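Local coordinates for kinetochore protein mis18 (Schizosaccharomyces pombe, PDB 5J6P) that acts in the CENP-A recruiting complex, which maintains kinetochore factors, and keeps histones deacetylated in the central core of the centromeres, at residues C12-G17 / S62-N67; N20-S25 / F32-A37; V42-T47 / V57-S62; D53-Y58 / S76-L81; K72-T77 / M87-M92. One frame throughout, in Å; residues are numbered along the deposited sequence.

In the fold
In this zinc-binding Yippee-Mis18 part of the protein, contacts 2 to 5 lie along a six-stranded antiparallel sheet and contact 1 ties it to the metal. Contact 1 is the zinc site and joins the end of strand 57-63 and the turn after it to the turn that leads into strand 15-18 of a second, three-stranded sheet. Contact 3 shares S62 with it, and that side chain is about 8 Å from the zinc between nearest atoms. Across the large sheet, contacts 3, 5 and 2 follow in turn, the centres of 3 and 5 lying about 9 Å apart and those of 5 and 2 about 10 Å apart. Contact 4 closes the end remote from the metal, its centre about 26 Å from that of contact 1.

Contact 1: residues C12-G17 / S62-N67. With ZN (zinc ion), chain D.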
# COMPACT_ATOMS: atom_id res chain seq x y z
N CYS A 12 -7.49 -4.96 6.75
CA CYS A 12 -6.95 -3.77 7.41
C CYS A 12 -6.08 -2.90 6.50
O CYS A 12 -5.77 -1.75 6.84
CB CYS A 12 -6.15 -4.17 8.65
SG CYS A 12 -4.52 -4.87 8.31
N PHE A 13 -5.67 -3.43 5.35
CA PHE A 13 -4.79 -2.68 4.42
C PHE A 13 -3.32 -2.60 4.84
O PHE A 13 -2.55 -1.80 4.32
CB PHE A 13 -5.33 -1.27 4.14
CG PHE A 13 -6.56 -1.20 3.27
CD1 PHE A 13 -7.10 -2.30 2.61
CD2 PHE A 13 -7.15 0.04 3.06
CE1 PHE A 13 -8.21 -2.18 1.81
CE2 PHE A 13 -8.25 0.17 2.24
CZ PHE A 13 -8.79 -0.96 1.63
N GLN A 14 -2.90 -3.44 5.77
CA GLN A 14 -1.50 -3.52 6.05
C GLN A 14 -0.76 -4.05 4.84
O GLN A 14 -1.14 -5.06 4.26
CB GLN A 14 -1.23 -4.43 7.24
CG GLN A 14 0.25 -4.48 7.55
CD GLN A 14 0.58 -5.20 8.83
OE1 GLN A 14 -0.07 -6.20 9.23
NE2 GLN A 14 1.64 -4.74 9.45
N ILE A 15 0.32 -3.38 4.47
CA ILE A 15 1.15 -3.85 3.37
C ILE A 15 2.00 -4.98 3.89
O ILE A 15 2.69 -4.79 4.88
CB ILE A 15 2.06 -2.75 2.82
CG1 ILE A 15 1.21 -1.77 2.01
CG2 ILE A 15 3.16 -3.33 1.95
CD1 ILE A 15 1.87 -0.42 1.81
N VAL A 16 1.95 -6.12 3.20
CA VAL A 16 2.71 -7.31 3.58
C VAL A 16 3.93 -7.57 2.67
O VAL A 16 4.90 -8.20 3.09
CB VAL A 16 1.79 -8.54 3.64
CG1 VAL A 16 0.64 -8.30 4.61
CG2 VAL A 16 1.27 -8.93 2.26
N GLY A 17 3.87 -7.12 1.43
CA GLY A 17 5.05 -7.06 0.59
C GLY A 17 4.76 -6.47 -0.76
O GLY A 17 3.73 -5.81 -0.95
N SER A 62 -0.82 -15.28 9.41
CA SER A 62 -1.81 -14.28 9.90
C SER A 62 -1.30 -12.82 9.79
O SER A 62 -0.11 -12.60 9.97
CB SER A 62 -2.09 -14.58 11.35
OG SER A 62 -2.71 -15.86 11.51
N CYS A 63 -2.21 -11.88 9.53
CA CYS A 63 -1.87 -10.46 9.51
C CYS A 63 -1.79 -9.93 10.93
O CYS A 63 -2.80 -9.75 11.60
CB CYS A 63 -2.90 -9.67 8.70
SG CYS A 63 -3.02 -7.93 9.16
N THR A 64 -0.56 -9.68 11.39
CA THR A 64 -0.31 -9.22 12.77
C THR A 64 -1.23 -8.13 13.28
O THR A 64 -1.44 -8.04 14.47
CB THR A 64 1.06 -8.60 12.94
OG1 THR A 64 1.29 -7.76 11.81
CG2 THR A 64 2.11 -9.68 13.05
N ARG A 65 -1.76 -7.30 12.39
CA ARG A 65 -2.75 -6.31 12.76
C ARG A 65 -4.20 -6.83 12.88
O ARG A 65 -4.81 -6.63 13.91
CB ARG A 65 -2.71 -5.13 11.79
CG ARG A 65 -3.71 -4.04 12.14
CD ARG A 65 -3.33 -2.69 11.62
NE ARG A 65 -2.28 -2.12 12.45
CZ ARG A 65 -1.09 -1.71 12.00
NH1 ARG A 65 -0.77 -1.74 10.68
NH2 ARG A 65 -0.23 -1.23 12.90
N CYS A 66 -4.72 -7.44 11.82
CA CYS A 66 -6.12 -7.83 11.77
C CYS A 66 -6.34 -9.30 12.08
O CYS A 66 -7.46 -9.81 11.97
CB CYS A 66 -6.73 -7.48 10.41
SG CYS A 66 -6.51 -8.76 9.15
N ASN A 67 -5.27 -10.00 12.46
CA ASN A 67 -5.38 -11.45 12.79
C ASN A 67 -5.99 -12.38 11.72
O ASN A 67 -6.23 -13.51 11.99
CB ASN A 67 -6.15 -11.64 14.09
CG ASN A 67 -5.51 -10.93 15.24
OD1 ASN A 67 -4.30 -11.01 15.45
ND2 ASN A 67 -6.31 -10.20 16.00
ZN ZN D . -5.00 -7.53 8.22
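The sulfur of C63 is gripped twice: SG lies 2.2 Å from the zinc ion, and it accepts the backbone N-H of C66, with N 3.2 Å from SG and a nearly straight angle of 173°. SG stands anti to the backbone N of C63 and so reaches inward to the metal. C66 supplies the next ligand, its SG also 2.2 Å from the zinc, and the turn between the two cysteines is closed by N67 N donating to C63 O. C9 and C12 complete the four-cysteine site, although the modelled C12 SG is more distant, 2.7 Å from the zinc. C12 SG sits in the crowded position between N and carbonyl carbon (chi1 76°), where Q14 N donates to it over 3.3 Å at 152°. Apolar contact runs alongside: C12 CB meets C66 CB at 3.8 Å, while CB, CG and CD of R65 pass by C12 SG, CB being nearest at 3.9 Å. The extended Q14 chain crosses T64 at about a right angle; T64 OG1 itself is bonded to N40 O. F13 turns away and makes a cation-pi contact with R65 of the second subunit. Two CxxC knuckles, C9-C12 and C63-C66, facing each other across one zinc are the hallmark of the site, consistent with the beta-tent fold of the Yippee-Mis18 family.

Contact 2: residues N20-S25 / F32-A37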
# COMPACT_ATOMS: atom_id res chain seq x y z
N ASN A 20 8.52 -7.16 -6.04
CA ASN A 20 9.95 -7.36 -6.22
C ASN A 20 10.55 -8.58 -5.53
O ASN A 20 11.54 -9.14 -6.03
CB ASN A 20 10.69 -6.06 -5.91
CG ASN A 20 10.34 -4.97 -6.92
OD1 ASN A 20 9.60 -5.22 -7.91
ND2 ASN A 20 10.85 -3.79 -6.70
N ALA A 21 9.93 -9.04 -4.45
CA ALA A 21 10.23 -10.36 -3.88
C ALA A 21 9.42 -11.55 -4.48
O ALA A 21 9.38 -12.64 -3.89
CB ALA A 21 10.07 -10.33 -2.37
N TRP A 22 8.82 -11.37 -5.66
CA TRP A 22 8.04 -12.43 -6.29
C TRP A 22 8.91 -13.63 -6.65
O TRP A 22 10.13 -13.51 -6.84
CB TRP A 22 7.33 -11.89 -7.50
CG TRP A 22 6.48 -12.79 -8.28
CD1 TRP A 22 6.89 -13.69 -9.22
CD2 TRP A 22 5.04 -12.78 -8.32
NE1 TRP A 22 5.79 -14.28 -9.81
CE2 TRP A 22 4.65 -13.75 -9.28
CE3 TRP A 22 4.05 -12.06 -7.63
CZ2 TRP A 22 3.30 -14.03 -9.56
CZ3 TRP A 22 2.68 -12.34 -7.91
CH2 TRP A 22 2.33 -13.32 -8.87
N VAL A 23 8.25 -14.79 -6.67
CA VAL A 23 8.88 -16.10 -6.86
C VAL A 23 8.12 -16.85 -7.93
O VAL A 23 8.67 -17.13 -9.00
CB VAL A 23 8.86 -16.93 -5.57
CG1 VAL A 23 9.32 -18.36 -5.83
CG2 VAL A 23 9.71 -16.26 -4.49
N ILE A 24 6.86 -17.17 -7.64
CA ILE A 24 6.01 -17.98 -8.51
C ILE A 24 4.58 -17.76 -8.06
O ILE A 24 4.40 -17.15 -7.00
CB ILE A 24 6.38 -19.47 -8.35
CG1 ILE A 24 5.57 -20.41 -9.28
CG2 ILE A 24 6.21 -19.89 -6.89
CD1 ILE A 24 5.62 -20.07 -10.77
N SER A 25 3.58 -18.21 -8.83
CA SER A 25 2.19 -18.32 -8.36
C SER A 25 1.34 -19.37 -9.09
O SER A 25 1.70 -19.81 -10.17
CB SER A 25 1.52 -16.96 -8.50
OG SER A 25 1.40 -16.63 -9.85
N PHE A 32 -0.33 -16.98 -4.47
CA PHE A 32 0.96 -16.51 -5.04
C PHE A 32 2.04 -16.47 -3.97
O PHE A 32 1.75 -16.46 -2.80
CB PHE A 32 0.83 -15.14 -5.73
CG PHE A 32 0.55 -14.00 -4.78
CD1 PHE A 32 -0.76 -13.66 -4.42
CD2 PHE A 32 1.60 -13.28 -4.24
CE1 PHE A 32 -1.02 -12.62 -3.53
CE2 PHE A 32 1.34 -12.25 -3.33
CZ PHE A 32 0.04 -11.92 -2.98
N THR A 33 3.30 -16.41 -4.36
CA THR A 33 4.34 -16.80 -3.43
C THR A 33 5.51 -15.84 -3.53
O THR A 33 5.91 -15.47 -4.62
CB THR A 33 4.75 -18.29 -3.67
OG1 THR A 33 3.57 -19.16 -3.67
CG2 THR A 33 5.77 -18.76 -2.63
N LEU A 34 6.04 -15.46 -2.36
CA LEU A 34 7.00 -14.39 -2.23
C LEU A 34 8.11 -14.88 -1.33
O LEU A 34 7.85 -15.61 -0.40
CB LEU A 34 6.35 -13.16 -1.53
CG LEU A 34 5.74 -11.91 -2.22
CD1 LEU A 34 4.75 -12.23 -3.34
CD2 LEU A 34 5.08 -11.00 -1.18
N SER A 35 9.31 -14.39 -1.58
CA SER A 35 10.50 -14.75 -0.87
C SER A 35 10.77 -13.82 0.28
O SER A 35 11.74 -14.02 1.05
CB SER A 35 11.70 -14.69 -1.82
OG SER A 35 11.94 -13.36 -2.26
N ASP A 36 9.98 -12.75 0.37
CA ASP A 36 10.09 -11.85 1.51
C ASP A 36 8.79 -11.14 1.81
O ASP A 36 7.95 -10.96 0.91
CB ASP A 36 11.24 -10.82 1.33
CG ASP A 36 11.82 -10.36 2.68
OD1 ASP A 36 11.29 -10.77 3.73
OD2 ASP A 36 12.81 -9.60 2.69
N ALA A 37 8.64 -10.74 3.07
CA ALA A 37 7.56 -9.88 3.48
C ALA A 37 8.01 -8.92 4.53
O ALA A 37 8.98 -9.15 5.21
CB ALA A 37 6.41 -10.73 4.03
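W22 and F32 lie with their ring planes only 5° apart, yet this is no true stack: the centroid of the six-membered W22 ring is 5.8 Å from that of F32, and the rings barely overlap. CG of W22 is anti to its backbone N (chi1 -180°), which carries the indole along the strand to F32. There its far corner does the touching, with CH2 3.9 Å from F32 CB and CZ3 equally near F32 CD2. One indole face also has I24 O above it, displaced toward the rim. The F32 ring leans the other way, where F7 and M92 meet it, and L34 CD1 lies at its edge, in plane. S25 joins this face of the sheet, its CB packed against F32 CB at 3.4 Å. The strands form an antiparallel hairpin, 22-26 with 31-34, interrupted by a classic beta bulge in which V23 and I24 together oppose T33. On the bulge, V23 N gives T33 O a weak bond, while T33 N donates to I24 O over 3.0 Å, nearly along the C=O axis. I24 and T33 share the reverse face, side by side and pointing the same way, with CG2 of I24 against CB of T33 at 3.9 Å; I84 touches both. Just before strand 22-26, A21 O accepts two donors from S35, which follows strand 31-34: N at 2.9 Å and 171°, in the carbonyl plane, and OG at 3.1 Å, above that plane. V23 CG2 rests against CB of the same serine.

Contact 3: residues V42-T47 / V57-S62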
# COMPACT_ATOMS: atom_id res chain seq x y z
N VAL A 42 3.42 -10.06 9.70
CA VAL A 42 2.94 -11.42 9.46
C VAL A 42 3.43 -12.36 10.54
O VAL A 42 4.58 -12.25 10.97
CB VAL A 42 3.35 -11.81 7.99
CG1 VAL A 42 4.25 -13.01 7.90
CG2 VAL A 42 2.12 -11.95 7.13
N ARG A 43 2.53 -13.25 10.98
CA ARG A 43 2.79 -14.22 12.07
C ARG A 43 2.60 -15.64 11.54
O ARG A 43 1.62 -15.91 10.85
CB ARG A 43 1.77 -14.00 13.19
CG ARG A 43 1.91 -14.82 14.48
CD ARG A 43 0.63 -14.82 15.36
NE ARG A 43 0.05 -13.48 15.37
CZ ARG A 43 -1.22 -13.14 15.08
NH1 ARG A 43 -2.17 -14.03 14.85
NH2 ARG A 43 -1.55 -11.86 15.10
N VAL A 44 3.53 -16.54 11.86
CA VAL A 44 3.42 -17.96 11.50
C VAL A 44 2.80 -18.66 12.70
O VAL A 44 3.36 -18.62 13.77
CB VAL A 44 4.82 -18.57 11.26
CG1 VAL A 44 4.69 -20.01 10.78
CG2 VAL A 44 5.61 -17.77 10.24
N GLU A 45 1.65 -19.31 12.53
CA GLU A 45 1.00 -20.02 13.65
C GLU A 45 1.67 -21.39 13.86
O GLU A 45 1.94 -22.07 12.89
CB GLU A 45 -0.50 -20.21 13.40
CG GLU A 45 -1.29 -18.99 12.91
CD GLU A 45 -1.27 -17.80 13.87
OE1 GLU A 45 -1.01 -17.96 15.08
OE2 GLU A 45 -1.55 -16.68 13.40
N ASP A 46 1.87 -21.82 15.10
CA ASP A 46 2.69 -23.05 15.41
C ASP A 46 2.02 -24.45 15.20
O ASP A 46 2.70 -25.44 15.30
CB ASP A 46 3.43 -22.98 16.77
CG ASP A 46 2.72 -22.10 17.80
OD1 ASP A 46 1.50 -22.34 18.05
OD2 ASP A 46 3.39 -21.18 18.35
N THR A 47 0.72 -24.51 14.95
CA THR A 47 0.11 -25.68 14.32
C THR A 47 0.70 -25.91 12.91
O THR A 47 0.95 -24.96 12.17
CB THR A 47 -1.42 -25.48 14.12
OG1 THR A 47 -1.97 -24.77 15.24
CG2 THR A 47 -2.19 -26.83 13.87
N VAL A 57 3.36 -29.96 4.05
CA VAL A 57 3.08 -29.46 5.39
C VAL A 57 3.34 -27.94 5.50
O VAL A 57 4.44 -27.44 5.24
CB VAL A 57 3.87 -30.28 6.44
CG1 VAL A 57 3.86 -29.62 7.81
CG2 VAL A 57 3.31 -31.69 6.49
N TYR A 58 2.30 -27.24 5.93
CA TYR A 58 2.34 -25.80 6.08
C TYR A 58 1.81 -25.34 7.42
O TYR A 58 0.97 -25.98 8.05
CB TYR A 58 1.51 -25.15 5.00
CG TYR A 58 0.02 -25.35 5.15
CD1 TYR A 58 -0.73 -24.50 5.95
CD2 TYR A 58 -0.64 -26.34 4.46
CE1 TYR A 58 -2.09 -24.65 6.07
CE2 TYR A 58 -2.01 -26.50 4.57
CZ TYR A 58 -2.72 -25.65 5.39
OH TYR A 58 -4.07 -25.78 5.53
N SER A 59 2.34 -24.21 7.84
CA SER A 59 1.81 -23.45 8.96
C SER A 59 1.06 -22.24 8.39
O SER A 59 1.50 -21.64 7.41
CB SER A 59 2.95 -23.03 9.86
OG SER A 59 3.42 -24.16 10.57
N GLU A 60 -0.07 -21.89 9.00
CA GLU A 60 -0.85 -20.73 8.60
C GLU A 60 -0.14 -19.38 8.83
O GLU A 60 0.57 -19.24 9.81
CB GLU A 60 -2.14 -20.73 9.36
CG GLU A 60 -3.12 -21.76 8.83
CD GLU A 60 -4.46 -21.69 9.52
OE1 GLU A 60 -4.47 -21.42 10.75
OE2 GLU A 60 -5.49 -21.90 8.82
N LEU A 61 -0.31 -18.43 7.88
CA LEU A 61 0.15 -17.03 8.03
C LEU A 61 -1.01 -16.08 8.35
O LEU A 61 -2.01 -16.04 7.60
CB LEU A 61 0.73 -16.51 6.73
CG LEU A 61 2.15 -16.75 6.31
CD1 LEU A 61 2.39 -16.01 5.00
CD2 LEU A 61 3.09 -16.28 7.41
N SER A 62 -0.82 -15.28 9.41
CA SER A 62 -1.81 -14.28 9.90
C SER A 62 -1.30 -12.82 9.79
O SER A 62 -0.11 -12.60 9.97
CB SER A 62 -2.09 -14.58 11.35
OG SER A 62 -2.71 -15.86 11.51
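Charged and hydroxyl groups converge on E45 OE2, which accepts through both of its lone pairs. R43 NH1 reaches the syn lone pair at 3.1 Å as a salt bridge, tilted 27° from the guanidinium plane, and S62 OG donates to the anti lone pair at a modelled 2.4 Å, a shortness on which nothing rests at this resolution. E45 bends at chi2 (-61°) to bring the carboxylate back over S62. Two donors on one oxygen would be expected to favour the ionised acid. The other terminal nitrogen, R43 NH2, bonds N67 OD1, linking the group to the turn beside the zinc site. Farther along, S59 OG donates to T47 O at 3.0 Å from above the carbonyl plane. The backbone bonds define a beta hairpin, strand 42-50 against 57-63, with R43 and S62 as an antiparallel hydrogen-bonded pair: R43 N to S62 O and S62 N to R43 O are both 2.9 Å, each approaching in the carbonyl plane. Next, E45 N gives E60 O a straighter bond of 173°. CA-H groups of V42, V44 and L61 also point at carbonyl oxygens opposite. Apolar packing occupies the V44 and L61 face. V42 CG1 meets L61 CD2 at 3.5 Å, the two side chains crossing obliquely, and V44 CG2 touches the same methyl. V44 CG1 turns instead to S59 CB at 3.6 Å, while Y88 and F90 meet L61.

Contact 4: residues D53-Y58 / S76-L81; sequences DGLCVY and STPIYL
This contact lies at one end of two neighbouring inner strands of the six-stranded sheet, 57-63 and 69-76, as the loop leading into the first strand folds against the loop leaving the second. V57 and S76 form an antiparallel hydrogen-bonded pair: V57 N donates to S76 O at 2.9 Å and 167°, and S76 N returns to V57 O at 3.1 Å and 163°, on a lone pair in the carbonyl plane. Their CB atoms come out on the same face, 3.9 Å apart. Before the pair, C56 CA passes S76 O, and the C56 side chain takes over the contact. With SG anti to the carbonyl carbon and beside the backbone N (chi1 -35°), the sulfur reaches toward the outgoing loop, where it meets the methyl CD1 of L81 at 3.4 Å and the ring carbon CD of P78 at 4.0 Å. L55 straddles the rest with its two methyls: CD2 crosses obliquely to P78 CG at 4.0 Å, and CD1 meets the tip of Y80, 3.4 Å from its OH, the two side chains at about a right angle. Beyond the segments, S51 OG accepts C56 N, and R85 holds T77 OG1. Because N75 as well as S76 faces V57, the strand end is a classic beta bulge, here followed by a loop whose proline and leucine cover a cysteine.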
# COMPACT_ATOMS: atom_id res chain seq x y z
N ASP A 53 -4.36 -32.85 -0.62
CA ASP A 53 -3.71 -34.05 -1.15
C ASP A 53 -2.61 -34.67 -0.24
O ASP A 53 -1.63 -35.17 -0.75
CB ASP A 53 -3.12 -33.73 -2.55
CG ASP A 53 -1.86 -32.89 -2.48
OD1 ASP A 53 -1.66 -32.15 -1.50
OD2 ASP A 53 -1.04 -32.98 -3.42
N GLY A 54 -2.74 -34.59 1.08
CA GLY A 54 -1.78 -35.22 2.00
C GLY A 54 -0.29 -34.92 1.83
O GLY A 54 0.52 -35.35 2.66
N LEU A 55 0.10 -34.14 0.83
CA LEU A 55 1.48 -34.16 0.35
C LEU A 55 2.45 -33.18 1.02
O LEU A 55 3.64 -33.52 1.22
CB LEU A 55 1.53 -34.00 -1.17
CG LEU A 55 1.76 -35.31 -1.93
CD1 LEU A 55 1.53 -35.10 -3.43
CD2 LEU A 55 3.17 -35.87 -1.63
N CYS A 56 1.99 -31.97 1.33
CA CYS A 56 2.88 -30.97 1.95
C CYS A 56 2.46 -30.65 3.35
O CYS A 56 1.37 -31.00 3.79
CB CYS A 56 2.91 -29.71 1.12
SG CYS A 56 2.79 -30.05 -0.63
N VAL A 57 3.36 -29.96 4.05
CA VAL A 57 3.08 -29.46 5.39
C VAL A 57 3.34 -27.94 5.50
O VAL A 57 4.44 -27.44 5.24
CB VAL A 57 3.87 -30.28 6.44
CG1 VAL A 57 3.86 -29.62 7.81
CG2 VAL A 57 3.31 -31.69 6.49
N TYR A 58 2.30 -27.24 5.93
CA TYR A 58 2.34 -25.80 6.08
C TYR A 58 1.81 -25.34 7.42
O TYR A 58 0.97 -25.98 8.05
CB TYR A 58 1.51 -25.15 5.00
CG TYR A 58 0.02 -25.35 5.15
CD1 TYR A 58 -0.73 -24.50 5.95
CD2 TYR A 58 -0.64 -26.34 4.46
CE1 TYR A 58 -2.09 -24.65 6.07
CE2 TYR A 58 -2.01 -26.50 4.57
CZ TYR A 58 -2.72 -25.65 5.39
OH TYR A 58 -4.07 -25.78 5.53
N SER A 76 7.37 -28.37 4.64
CA SER A 76 7.79 -29.63 4.06
C SER A 76 7.11 -29.85 2.77
O SER A 76 5.89 -29.84 2.69
CB SER A 76 7.45 -30.83 4.95
OG SER A 76 8.10 -30.71 6.19
N THR A 77 7.92 -30.13 1.76
CA THR A 77 7.45 -30.36 0.41
C THR A 77 8.17 -31.55 -0.23
O THR A 77 9.23 -32.02 0.29
CB THR A 77 7.73 -29.10 -0.45
OG1 THR A 77 9.06 -28.61 -0.21
CG2 THR A 77 6.76 -28.02 -0.09
N PRO A 78 7.60 -32.04 -1.35
CA PRO A 78 8.29 -32.88 -2.32
C PRO A 78 9.38 -32.08 -3.02
O PRO A 78 9.64 -30.95 -2.62
CB PRO A 78 7.19 -33.16 -3.35
CG PRO A 78 5.94 -33.19 -2.57
CD PRO A 78 6.14 -32.03 -1.62
N ILE A 79 10.04 -32.66 -4.02
CA ILE A 79 11.06 -31.94 -4.82
C ILE A 79 10.49 -30.79 -5.59
O ILE A 79 11.11 -29.73 -5.65
CB ILE A 79 11.86 -32.76 -5.90
CG1 ILE A 79 10.99 -33.86 -6.58
CG2 ILE A 79 13.23 -33.23 -5.38
CD1 ILE A 79 10.91 -35.20 -5.86
N TYR A 80 9.33 -31.04 -6.18
CA TYR A 80 8.82 -30.15 -7.20
C TYR A 80 8.35 -28.81 -6.60
O TYR A 80 8.61 -27.73 -7.16
CB TYR A 80 7.79 -30.85 -8.12
CG TYR A 80 6.66 -31.63 -7.49
CD1 TYR A 80 6.83 -32.96 -7.06
CD2 TYR A 80 5.39 -31.08 -7.38
CE1 TYR A 80 5.77 -33.68 -6.50
CE2 TYR A 80 4.33 -31.79 -6.82
CZ TYR A 80 4.52 -33.08 -6.39
OH TYR A 80 3.45 -33.77 -5.85
N LEU A 81 7.76 -28.88 -5.41
CA LEU A 81 7.39 -27.69 -4.64
C LEU A 81 8.50 -27.09 -3.76
O LEU A 81 8.18 -26.28 -2.89
CB LEU A 81 6.15 -27.99 -3.79
CG LEU A 81 4.88 -28.32 -4.59
CD1 LEU A 81 3.75 -28.78 -3.66
CD2 LEU A 81 4.43 -27.14 -5.44

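Contact 5: residues K72-T77 / M87-M92; sequences KVYNST and MYTFSM
T89 carries the contact, and its side chain can be traced atom by atom. CB starts over the opposite strand, 3.3 Å from K72 O. From there OG1, anti to the carbonyl carbon and beside the backbone N, turns to the Y74 ring, lying in the ring plane at its edge, 4.0 Å from CD1. The methyl CG2, anti to the backbone N, takes the neighbouring rim atom, Y74 CE1, at 4.1 Å. Threonine and tyrosine thus cross at about a right angle, with the hydroxyl at the ring edge. OG1 also has a weak hydrogen bond to T33 OG1 on the next strand of the sheet. In the backbone, K72 and T89 form an antiparallel hydrogen-bonded pair. T89 N donates to K72 O at 3.0 Å and 151°, nearly along the C=O axis; K72 N gives T89 O a bond of 2.9 Å that is more bent, at 142°, and comes from above the carbonyl plane. The segment axes meet at 139°, far from strictly antiparallel, and the pairing continues toward the loop with a backbone bond between Y74 and D86. There V73 gathers loosely about the M87 carbonyl oxygen, its CG1 nearest, at 3.9 Å. From the neighbouring strand 57-63, Y58 meets both the Y74 ring and, by a cation-pi contact, K72. F90 turns away from strand 69-76 and packs on L61 and L34. The pair belongs to the beta hairpin of strands 69-76 and 88-91, the two middle strands of the six-stranded antiparallel sheet.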
# COMPACT_ATOMS: atom_id res chain seq x y z
N LYS A 72 0.11 -18.98 4.05
CA LYS A 72 0.80 -20.12 4.66
C LYS A 72 2.25 -20.21 4.30
O LYS A 72 2.69 -19.67 3.28
CB LYS A 72 0.13 -21.43 4.26
CG LYS A 72 -0.58 -21.38 2.94
CD LYS A 72 -1.16 -22.72 2.62
CE LYS A 72 -2.48 -22.98 3.32
NZ LYS A 72 -3.59 -22.51 2.46
N VAL A 73 3.00 -20.89 5.15
CA VAL A 73 4.37 -21.25 4.83
C VAL A 73 4.43 -22.74 4.72
O VAL A 73 4.26 -23.43 5.74
CB VAL A 73 5.34 -20.84 5.94
CG1 VAL A 73 6.76 -21.25 5.57
CG2 VAL A 73 5.25 -19.34 6.17
N TYR A 74 4.71 -23.24 3.52
CA TYR A 74 4.99 -24.68 3.37
C TYR A 74 6.36 -24.99 3.97
O TYR A 74 7.38 -24.46 3.53
CB TYR A 74 4.89 -25.10 1.93
CG TYR A 74 3.46 -25.03 1.46
CD1 TYR A 74 2.91 -23.86 1.00
CD2 TYR A 74 2.64 -26.12 1.55
CE1 TYR A 74 1.59 -23.82 0.58
CE2 TYR A 74 1.32 -26.07 1.17
CZ TYR A 74 0.80 -24.93 0.67
OH TYR A 74 -0.51 -24.87 0.29
N ASN A 75 6.36 -25.82 5.03
CA ASN A 75 7.57 -26.21 5.76
C ASN A 75 8.22 -27.46 5.16
O ASN A 75 9.45 -27.59 5.20
CB ASN A 75 7.27 -26.47 7.24
CG ASN A 75 6.33 -25.45 7.85
OD1 ASN A 75 6.73 -24.34 8.20
ND2 ASN A 75 5.07 -25.82 7.98
N SER A 76 7.37 -28.37 4.64
CA SER A 76 7.79 -29.63 4.06
C SER A 76 7.11 -29.85 2.77
O SER A 76 5.89 -29.84 2.69
CB SER A 76 7.45 -30.83 4.95
OG SER A 76 8.10 -30.71 6.19
N THR A 77 7.92 -30.13 1.76
CA THR A 77 7.45 -30.36 0.41
C THR A 77 8.17 -31.55 -0.23
O THR A 77 9.23 -32.02 0.29
CB THR A 77 7.73 -29.10 -0.45
OG1 THR A 77 9.06 -28.61 -0.21
CG2 THR A 77 6.76 -28.02 -0.09
N MET A 87 8.91 -20.13 2.18
CA MET A 87 8.58 -18.88 1.52
C MET A 87 7.12 -18.55 1.84
O MET A 87 6.31 -19.46 2.12
CB MET A 87 8.73 -18.94 -0.01
CG MET A 87 10.05 -19.44 -0.55
SD MET A 87 11.45 -18.33 -0.76
CE MET A 87 12.16 -18.12 0.89
N TYR A 88 6.81 -17.27 1.68
CA TYR A 88 5.51 -16.71 2.01
C TYR A 88 4.53 -16.92 0.89
O TYR A 88 4.63 -16.27 -0.12
CB TYR A 88 5.61 -15.22 2.34
CG TYR A 88 6.61 -14.90 3.43
CD1 TYR A 88 6.26 -14.92 4.77
CD2 TYR A 88 7.91 -14.58 3.10
CE1 TYR A 88 7.19 -14.61 5.76
CE2 TYR A 88 8.85 -14.27 4.07
CZ TYR A 88 8.49 -14.28 5.40
OH TYR A 88 9.46 -13.96 6.32
N THR A 89 3.56 -17.81 1.10
CA THR A 89 2.57 -18.15 0.10
C THR A 89 1.22 -17.57 0.50
O THR A 89 0.50 -18.10 1.35
CB THR A 89 2.46 -19.70 -0.06
OG1 THR A 89 3.75 -20.25 -0.43
CG2 THR A 89 1.44 -20.08 -1.09
N PHE A 90 0.85 -16.51 -0.21
CA PHE A 90 -0.36 -15.74 0.04
C PHE A 90 -1.59 -16.14 -0.74
O PHE A 90 -1.54 -16.54 -1.89
CB PHE A 90 -0.06 -14.26 -0.22
CG PHE A 90 0.91 -13.66 0.77
CD1 PHE A 90 0.54 -13.49 2.09
CD2 PHE A 90 2.19 -13.32 0.40
CE1 PHE A 90 1.44 -12.98 3.02
CE2 PHE A 90 3.08 -12.81 1.33
CZ PHE A 90 2.71 -12.63 2.64
N SER A 91 -2.72 -15.95 -0.09
CA SER A 91 -4.03 -16.30 -0.60
C SER A 91 -4.60 -15.09 -1.38
O SER A 91 -4.78 -14.04 -0.81
CB SER A 91 -4.86 -16.68 0.64
OG SER A 91 -6.05 -17.36 0.34
N MET A 92 -4.87 -15.21 -2.68
CA MET A 92 -5.33 -14.04 -3.47
C MET A 92 -6.66 -13.54 -2.97
O MET A 92 -6.96 -12.37 -3.12
CB MET A 92 -5.51 -14.34 -4.96
CG MET A 92 -4.29 -14.77 -5.76
SD MET A 92 -4.79 -15.72 -7.25
CE MET A 92 -3.30 -15.64 -8.25